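Local structure of ribonucleoside-diphosphate reductase small chain 2 (Saccharomyces cerevisiae, 1JK0) at residues S132-A137 and P207-A212; A184-F189 and G221-F226; G192-M197 and N215-R220. The protein serves as a small subunit of ribonucleotide reductase, which makes deoxyribonucleotides for DNA synthesis, and is required for folding of its partner small subunit RNR2. One frame throughout, in Å; residues are numbered along the deposited sequence.

Contact 1. Residues S132-A137 and P207-A212; sequences SMMVDA and PGLAMA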
# COMPACT_ATOMS: atom_id res chain seq x y z
N SER B 132 0.67 1.71 -21.89
CA SER B 132 1.55 2.76 -22.39
C SER B 132 2.63 2.19 -23.31
O SER B 132 2.84 2.69 -24.41
CB SER B 132 2.19 3.52 -21.23
OG SER B 132 1.22 4.27 -20.52
N MET B 133 3.31 1.13 -22.86
CA MET B 133 4.36 0.51 -23.66
C MET B 133 3.90 0.23 -25.09
O MET B 133 4.67 0.39 -26.03
CB MET B 133 4.81 -0.81 -23.04
CG MET B 133 5.18 -0.71 -21.59
SD MET B 133 6.30 -2.01 -21.17
CE MET B 133 5.34 -3.43 -21.63
N MET B 134 2.65 -0.21 -25.24
CA MET B 134 2.11 -0.51 -26.55
C MET B 134 2.00 0.79 -27.34
O MET B 134 2.42 0.88 -28.50
CB MET B 134 0.76 -1.19 -26.41
CG MET B 134 0.79 -2.34 -25.41
SD MET B 134 -0.63 -3.43 -25.45
CE MET B 134 0.17 -4.97 -25.94
N VAL B 135 1.44 1.80 -26.70
CA VAL B 135 1.29 3.12 -27.30
C VAL B 135 2.68 3.61 -27.77
O VAL B 135 2.79 4.32 -28.76
CB VAL B 135 0.67 4.12 -26.27
CG1 VAL B 135 0.86 5.55 -26.73
CG2 VAL B 135 -0.81 3.82 -26.09
N ASP B 136 3.73 3.18 -27.06
CA ASP B 136 5.10 3.59 -27.38
C ASP B 136 5.76 2.74 -28.48
O ASP B 136 6.29 3.27 -29.46
CB ASP B 136 5.95 3.53 -26.10
CG ASP B 136 7.18 4.43 -26.17
OD1 ASP B 136 7.03 5.67 -26.06
OD2 ASP B 136 8.30 3.89 -26.33
N ALA B 137 5.73 1.42 -28.33
CA ALA B 137 6.35 0.53 -29.31
C ALA B 137 5.61 0.53 -30.64
O ALA B 137 6.18 0.21 -31.69
CB ALA B 137 6.41 -0.89 -28.76
N PRO B 207 1.33 -11.98 -30.50
CA PRO B 207 1.36 -12.81 -29.29
C PRO B 207 1.40 -11.98 -28.01
O PRO B 207 0.91 -12.40 -26.97
CB PRO B 207 2.63 -13.63 -29.46
CG PRO B 207 2.81 -13.70 -30.94
CD PRO B 207 2.47 -12.30 -31.37
N GLY B 208 2.00 -10.80 -28.12
CA GLY B 208 2.13 -9.91 -26.98
C GLY B 208 0.81 -9.34 -26.49
O GLY B 208 0.32 -9.73 -25.43
N LEU B 209 0.24 -8.42 -27.26
CA LEU B 209 -1.03 -7.81 -26.89
C LEU B 209 -2.00 -8.90 -26.46
O LEU B 209 -2.92 -8.66 -25.70
CB LEU B 209 -1.61 -7.04 -28.08
CG LEU B 209 -3.02 -6.49 -27.88
CD1 LEU B 209 -3.01 -5.42 -26.80
CD2 LEU B 209 -3.52 -5.91 -29.20
N ALA B 210 -1.76 -10.11 -26.97
CA ALA B 210 -2.61 -11.25 -26.65
C ALA B 210 -2.47 -11.69 -25.19
O ALA B 210 -3.48 -11.85 -24.50
CB ALA B 210 -2.27 -12.40 -27.58
N MET B 211 -1.23 -11.88 -24.72
CA MET B 211 -1.01 -12.30 -23.33
C MET B 211 -1.44 -11.18 -22.39
O MET B 211 -2.10 -11.43 -21.38
CB MET B 211 0.47 -12.62 -23.09
CG MET B 211 0.76 -13.26 -21.73
SD MET B 211 2.54 -13.28 -21.32
CE MET B 211 3.08 -14.86 -22.01
N ALA B 212 -1.06 -9.95 -22.72
CA ALA B 212 -1.42 -8.80 -21.91
C ALA B 212 -2.93 -8.71 -21.80
O ALA B 212 -3.45 -8.40 -20.74
CB ALA B 212 -0.87 -7.52 -22.53

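Contact 2. Residues A184-F189 and G221-F226; sequences AKEGIF and GAYTDF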
# COMPACT_ATOMS: atom_id res chain seq x y z
N ALA B 184 -20.30 -3.27 -12.51
CA ALA B 184 -20.69 -2.88 -13.86
C ALA B 184 -19.47 -2.22 -14.45
O ALA B 184 -18.99 -2.62 -15.51
CB ALA B 184 -21.85 -1.88 -13.80
N LYS B 185 -18.95 -1.23 -13.73
CA LYS B 185 -17.77 -0.49 -14.16
C LYS B 185 -16.51 -1.35 -14.30
O LYS B 185 -15.55 -0.97 -14.98
CB LYS B 185 -17.43 0.63 -13.18
CG LYS B 185 -16.21 1.40 -13.66
CD LYS B 185 -15.58 2.28 -12.62
CE LYS B 185 -14.24 2.77 -13.14
NZ LYS B 185 -13.37 1.63 -13.58
N GLU B 186 -16.52 -2.51 -13.66
CA GLU B 186 -15.37 -3.39 -13.70
C GLU B 186 -15.49 -4.49 -14.75
O GLU B 186 -14.54 -4.76 -15.48
CB GLU B 186 -15.18 -4.01 -12.32
CG GLU B 186 -13.76 -4.41 -12.02
CD GLU B 186 -12.84 -3.21 -12.04
OE1 GLU B 186 -13.08 -2.27 -11.24
OE2 GLU B 186 -11.88 -3.22 -12.84
N GLY B 187 -16.66 -5.11 -14.81
CA GLY B 187 -16.88 -6.21 -15.74
C GLY B 187 -17.70 -5.90 -16.97
O GLY B 187 -17.37 -6.36 -18.06
N ILE B 188 -18.78 -5.14 -16.81
CA ILE B 188 -19.62 -4.81 -17.94
C ILE B 188 -18.86 -3.91 -18.89
O ILE B 188 -18.41 -4.35 -19.95
CB ILE B 188 -20.91 -4.07 -17.51
CG1 ILE B 188 -21.71 -4.94 -16.53
CG2 ILE B 188 -21.77 -3.76 -18.74
CD1 ILE B 188 -22.98 -4.30 -16.03
N PHE B 189 -18.69 -2.65 -18.50
CA PHE B 189 -18.00 -1.66 -19.31
C PHE B 189 -17.02 -2.14 -20.36
O PHE B 189 -17.43 -2.63 -21.41
CB PHE B 189 -17.34 -0.61 -18.43
CG PHE B 189 -18.23 0.53 -18.12
CD1 PHE B 189 -19.33 0.36 -17.28
CD2 PHE B 189 -18.03 1.77 -18.72
CE1 PHE B 189 -20.22 1.39 -17.05
CE2 PHE B 189 -18.92 2.82 -18.49
CZ PHE B 189 -20.02 2.63 -17.66
N GLY B 221 -11.86 -9.73 -14.38
CA GLY B 221 -12.95 -10.62 -14.06
C GLY B 221 -12.97 -10.85 -12.57
O GLY B 221 -14.02 -10.73 -11.94
N ALA B 222 -11.80 -11.19 -12.01
CA ALA B 222 -11.68 -11.43 -10.57
C ALA B 222 -12.08 -10.18 -9.80
O ALA B 222 -12.84 -10.27 -8.85
CB ALA B 222 -10.26 -11.81 -10.22
N TYR B 223 -11.56 -9.02 -10.19
CA TYR B 223 -11.92 -7.80 -9.48
C TYR B 223 -13.44 -7.58 -9.51
O TYR B 223 -14.00 -6.99 -8.59
CB TYR B 223 -11.20 -6.57 -10.06
CG TYR B 223 -9.68 -6.65 -10.11
CD1 TYR B 223 -8.97 -5.94 -11.07
CD2 TYR B 223 -8.97 -7.45 -9.23
CE1 TYR B 223 -7.59 -6.04 -11.17
CE2 TYR B 223 -7.58 -7.55 -9.31
CZ TYR B 223 -6.91 -6.84 -10.28
OH TYR B 223 -5.55 -6.95 -10.42
N THR B 224 -14.11 -8.05 -10.57
CA THR B 224 -15.56 -7.87 -10.65
C THR B 224 -16.21 -8.87 -9.70
O THR B 224 -17.11 -8.52 -8.92
CB THR B 224 -16.12 -8.09 -12.09
OG1 THR B 224 -15.51 -7.15 -12.99
CG2 THR B 224 -17.63 -7.84 -12.11
N ASP B 225 -15.75 -10.11 -9.75
CA ASP B 225 -16.26 -11.16 -8.87
C ASP B 225 -16.16 -10.74 -7.42
O ASP B 225 -17.08 -10.95 -6.65
CB ASP B 225 -15.46 -12.45 -9.01
CG ASP B 225 -16.16 -13.47 -9.87
OD1 ASP B 225 -17.41 -13.49 -9.86
OD2 ASP B 225 -15.45 -14.25 -10.55
N PHE B 226 -15.02 -10.17 -7.05
CA PHE B 226 -14.83 -9.77 -5.67
C PHE B 226 -16.00 -8.94 -5.18
O PHE B 226 -16.41 -9.06 -4.02
CB PHE B 226 -13.53 -8.98 -5.48
CG PHE B 226 -13.19 -8.73 -4.04
CD1 PHE B 226 -12.93 -9.80 -3.18
CD2 PHE B 226 -13.19 -7.45 -3.52
CE1 PHE B 226 -12.69 -9.60 -1.83
CE2 PHE B 226 -12.95 -7.23 -2.17
CZ PHE B 226 -12.70 -8.31 -1.32

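Contact 3. Residues G192-M197 and N215-R220; sequences GNYASM and NICRDR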
# COMPACT_ATOMS: atom_id res chain seq x y z
N GLY B 192 -16.28 -4.75 -24.12
CA GLY B 192 -16.13 -4.58 -25.55
C GLY B 192 -14.67 -4.62 -25.95
O GLY B 192 -14.30 -5.34 -26.87
N ASN B 193 -13.84 -3.86 -25.23
CA ASN B 193 -12.41 -3.80 -25.50
C ASN B 193 -11.81 -5.19 -25.63
O ASN B 193 -11.37 -5.59 -26.71
CB ASN B 193 -11.68 -3.06 -24.36
CG ASN B 193 -12.21 -1.65 -24.13
OD1 ASN B 193 -13.43 -1.43 -24.02
ND2 ASN B 193 -11.29 -0.69 -24.03
N TYR B 194 -11.81 -5.93 -24.53
CA TYR B 194 -11.25 -7.28 -24.51
C TYR B 194 -11.86 -8.14 -25.61
O TYR B 194 -11.15 -8.87 -26.31
CB TYR B 194 -11.50 -7.93 -23.15
CG TYR B 194 -11.24 -7.01 -21.98
CD1 TYR B 194 -12.23 -6.78 -21.03
CD2 TYR B 194 -10.01 -6.37 -21.83
CE1 TYR B 194 -12.01 -5.93 -19.95
CE2 TYR B 194 -9.78 -5.51 -20.75
CZ TYR B 194 -10.78 -5.30 -19.82
OH TYR B 194 -10.57 -4.46 -18.75
N ALA B 195 -13.18 -8.06 -25.76
CA ALA B 195 -13.88 -8.83 -26.77
C ALA B 195 -13.23 -8.58 -28.14
O ALA B 195 -13.06 -9.49 -28.94
CB ALA B 195 -15.34 -8.43 -26.80
N SER B 196 -12.86 -7.32 -28.38
CA SER B 196 -12.23 -6.93 -29.64
C SER B 196 -10.85 -7.50 -29.80
O SER B 196 -10.57 -8.21 -30.77
CB SER B 196 -12.14 -5.41 -29.73
OG SER B 196 -13.41 -4.81 -29.59
N MET B 197 -9.97 -7.19 -28.85
CA MET B 197 -8.60 -7.66 -28.87
C MET B 197 -8.49 -9.17 -28.86
O MET B 197 -7.53 -9.73 -29.38
CB MET B 197 -7.82 -7.07 -27.70
CG MET B 197 -7.60 -5.57 -27.81
SD MET B 197 -6.86 -5.09 -29.39
CE MET B 197 -8.24 -4.22 -30.14
N ASN B 215 -4.53 -11.65 -19.67
CA ASN B 215 -4.33 -11.36 -18.25
C ASN B 215 -5.26 -10.33 -17.63
O ASN B 215 -5.92 -10.58 -16.62
CB ASN B 215 -2.91 -10.88 -17.99
CG ASN B 215 -1.89 -11.95 -18.23
OD1 ASN B 215 -2.17 -13.13 -18.11
ND2 ASN B 215 -0.67 -11.53 -18.54
N ILE B 216 -5.26 -9.14 -18.22
CA ILE B 216 -6.07 -8.04 -17.73
C ILE B 216 -7.52 -8.51 -17.63
O ILE B 216 -8.20 -8.26 -16.63
CB ILE B 216 -5.93 -6.81 -18.67
CG1 ILE B 216 -4.47 -6.34 -18.67
CG2 ILE B 216 -6.85 -5.68 -18.21
CD1 ILE B 216 -4.18 -5.16 -19.58
N CYS B 217 -7.97 -9.23 -18.64
CA CYS B 217 -9.33 -9.72 -18.67
C CYS B 217 -9.52 -10.69 -17.53
O CYS B 217 -10.55 -10.68 -16.87
CB CYS B 217 -9.62 -10.41 -20.00
SG CYS B 217 -11.37 -10.52 -20.38
N ARG B 218 -8.53 -11.53 -17.28
CA ARG B 218 -8.65 -12.49 -16.19
C ARG B 218 -8.75 -11.77 -14.82
O ARG B 218 -9.62 -12.08 -14.00
CB ARG B 218 -7.46 -13.45 -16.18
CG ARG B 218 -7.59 -14.58 -15.16
CD ARG B 218 -6.22 -15.09 -14.74
NE ARG B 218 -5.39 -13.96 -14.36
CZ ARG B 218 -4.21 -13.69 -14.90
NH1 ARG B 218 -3.72 -14.48 -15.84
NH2 ARG B 218 -3.54 -12.60 -14.53
N ASP B 219 -7.87 -10.79 -14.60
CA ASP B 219 -7.84 -10.04 -13.36
C ASP B 219 -9.06 -9.15 -13.22
O ASP B 219 -9.62 -8.99 -12.12
CB ASP B 219 -6.59 -9.17 -13.28
CG ASP B 219 -5.31 -9.97 -13.47
OD1 ASP B 219 -5.36 -11.22 -13.33
OD2 ASP B 219 -4.25 -9.35 -13.73
N ARG B 220 -9.48 -8.54 -14.33
CA ARG B 220 -10.64 -7.65 -14.29
C ARG B 220 -11.85 -8.50 -13.91
O ARG B 220 -12.74 -8.05 -13.18
CB ARG B 220 -10.83 -6.97 -15.64
CG ARG B 220 -9.80 -5.86 -15.94
CD ARG B 220 -10.02 -4.67 -15.01
NE ARG B 220 -8.97 -3.66 -15.08
CZ ARG B 220 -8.60 -2.99 -16.17
NH1 ARG B 220 -7.64 -2.09 -16.10
NH2 ARG B 220 -9.19 -3.23 -17.34

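Contact 1. Residues S132-A137 and P207-A212
M134 reaches across to L209 between two nearly antiparallel helices of the ferritin-like bundle, 111-138 and 207-232, whose local axes run at 166° to each other and 11.9 Å apart. At that spacing the contact rests on one long side chain. Its CB already points toward the partner helix, and with CG anti to the carbonyl carbon (chi1 -49°) and chi2 extended, the chain crosses most of the gap before any atom of 207-212 is met. SD is the first atom to arrive, 3.4 Å from L209 CD1. The chain then bends at chi3 and lays the terminal methyl against the backbone of helix 207-232: M134 CE is 3.2 Å from L209 CA and 3.5 Å from L209 CB. The leucine crosses the methionine at about a right angle. L86 of helix 78-89 and L64 also pack on M134. The interface is buried and apolar, and no hydrogen bond joins the segments. The predicted active-site residue Y131 lies close by, its side chain about 5 Å from that of M134. One turn beyond L209, the A212 CB methyl approaches M134 CE at 4.4 Å.

Contact 2. Residues A184-F189 and G221-F226
A helix pair of the ferritin-like bundle meets where E186 and G187 of helix 175-188 pack on T224 and Y223 of helix 207-232. The segments cross at 139°, roughly antiparallel, with E186 CA 5.4 Å from T224 CA. T224 fills the narrow space: OG1 sits 3.2 Å from E186 CB, while CG2 lies 4.0 Å from G187 CA, where no side chain intervenes. The hydroxyl is near G187 N at a poor angle; its hydrogen-bond partner is R220 O, one turn back, which OG1 reaches by standing beside the T224 backbone N (chi1 -59°). With hydroxyl and CG2 removed, as in an alanine here, R220 O would probably lose this donor and a gap open against E186 CB and G187. E186 CG, set anti to the backbone N, comes to 3.9 Å from Y223 CB; the chi2 bend then turns OE2 to the edge of the tyrosine ring, with carboxylate and ring planes 81° apart. A long, weak ion pair links the same OE2 to R220 NE. Just after G187, F189 N bonds to A184 O at 3.0 Å, an i+5 link marking a pi-type turn, a local widening of a kind found in ferritin-like helices.

Contact 3. Residues G192-M197 and N215-R220
The phenol of Y194 is directed at R220, with NH2 of the arginine at the edge of the ring and in its plane. A hydrogen bond runs from R220 NH2 to Y194 OH; it is modelled too short to be trusted in length and lies well away from straight. Ring and guanidinium planes are turned 48° apart; R220 CG lies 3.2 Å from Y194 OH, and the bend at chi2 turns the rest of the chain back toward the phenol oxygen. Farther down the ring, C217 SG makes an oblique sulfur-aromatic contact, 4.4 Å from the Y194 ring centroid and 3.8 Å from Y194 CB. The thiol is placed there by a first torsion that sets SG anti to the backbone N (chi1 -159°). I216 CG2 touches Y194 CE2 at 3.9 Å and also lies over one face of the R220 guanidinium, toward its rim, thereby bridging both partners. In the second shell, R220 NE forms a salt bridge with E124, which probably offsets the buried positive charge. D219, on the same helix, holds Y127 OH and W57 NE1 through OD2 and pairs with R218 NH2 through OD1 at 2.6 Å. Helices 191-200 and 207-232 pack roughly antiparallel, at 147° and 10.6 Å between local axes, with helix 111-138 flanking I216 through Y127 and the predicted active-site residue Y131, and helix 78-89 packed on N193 and M197.

In the fold
From the N terminus, helix 111-138 supplies the first segment, 132-137, and contact 1 closes a loop of 69 residues when the chain returns at 207-212. Before that return, the chain passes through 184-189 and 192-197, on the successive helices 175-188 and 191-200. Their partners, 221-226 and 215-220, lie beyond 207-212, so contact 1 crosses both other contacts, whereas contact 3 falls within the span of contact 2. Helix 207-232 takes part in all three, tying together helices 111-138, 175-188 and 191-200. Contacts 1 and 3 meet where L209 CD2 lies 3.4 Å from M197 SD; E186 OE2 packs 3.2 Å from R220 CD between contacts 2 and 3.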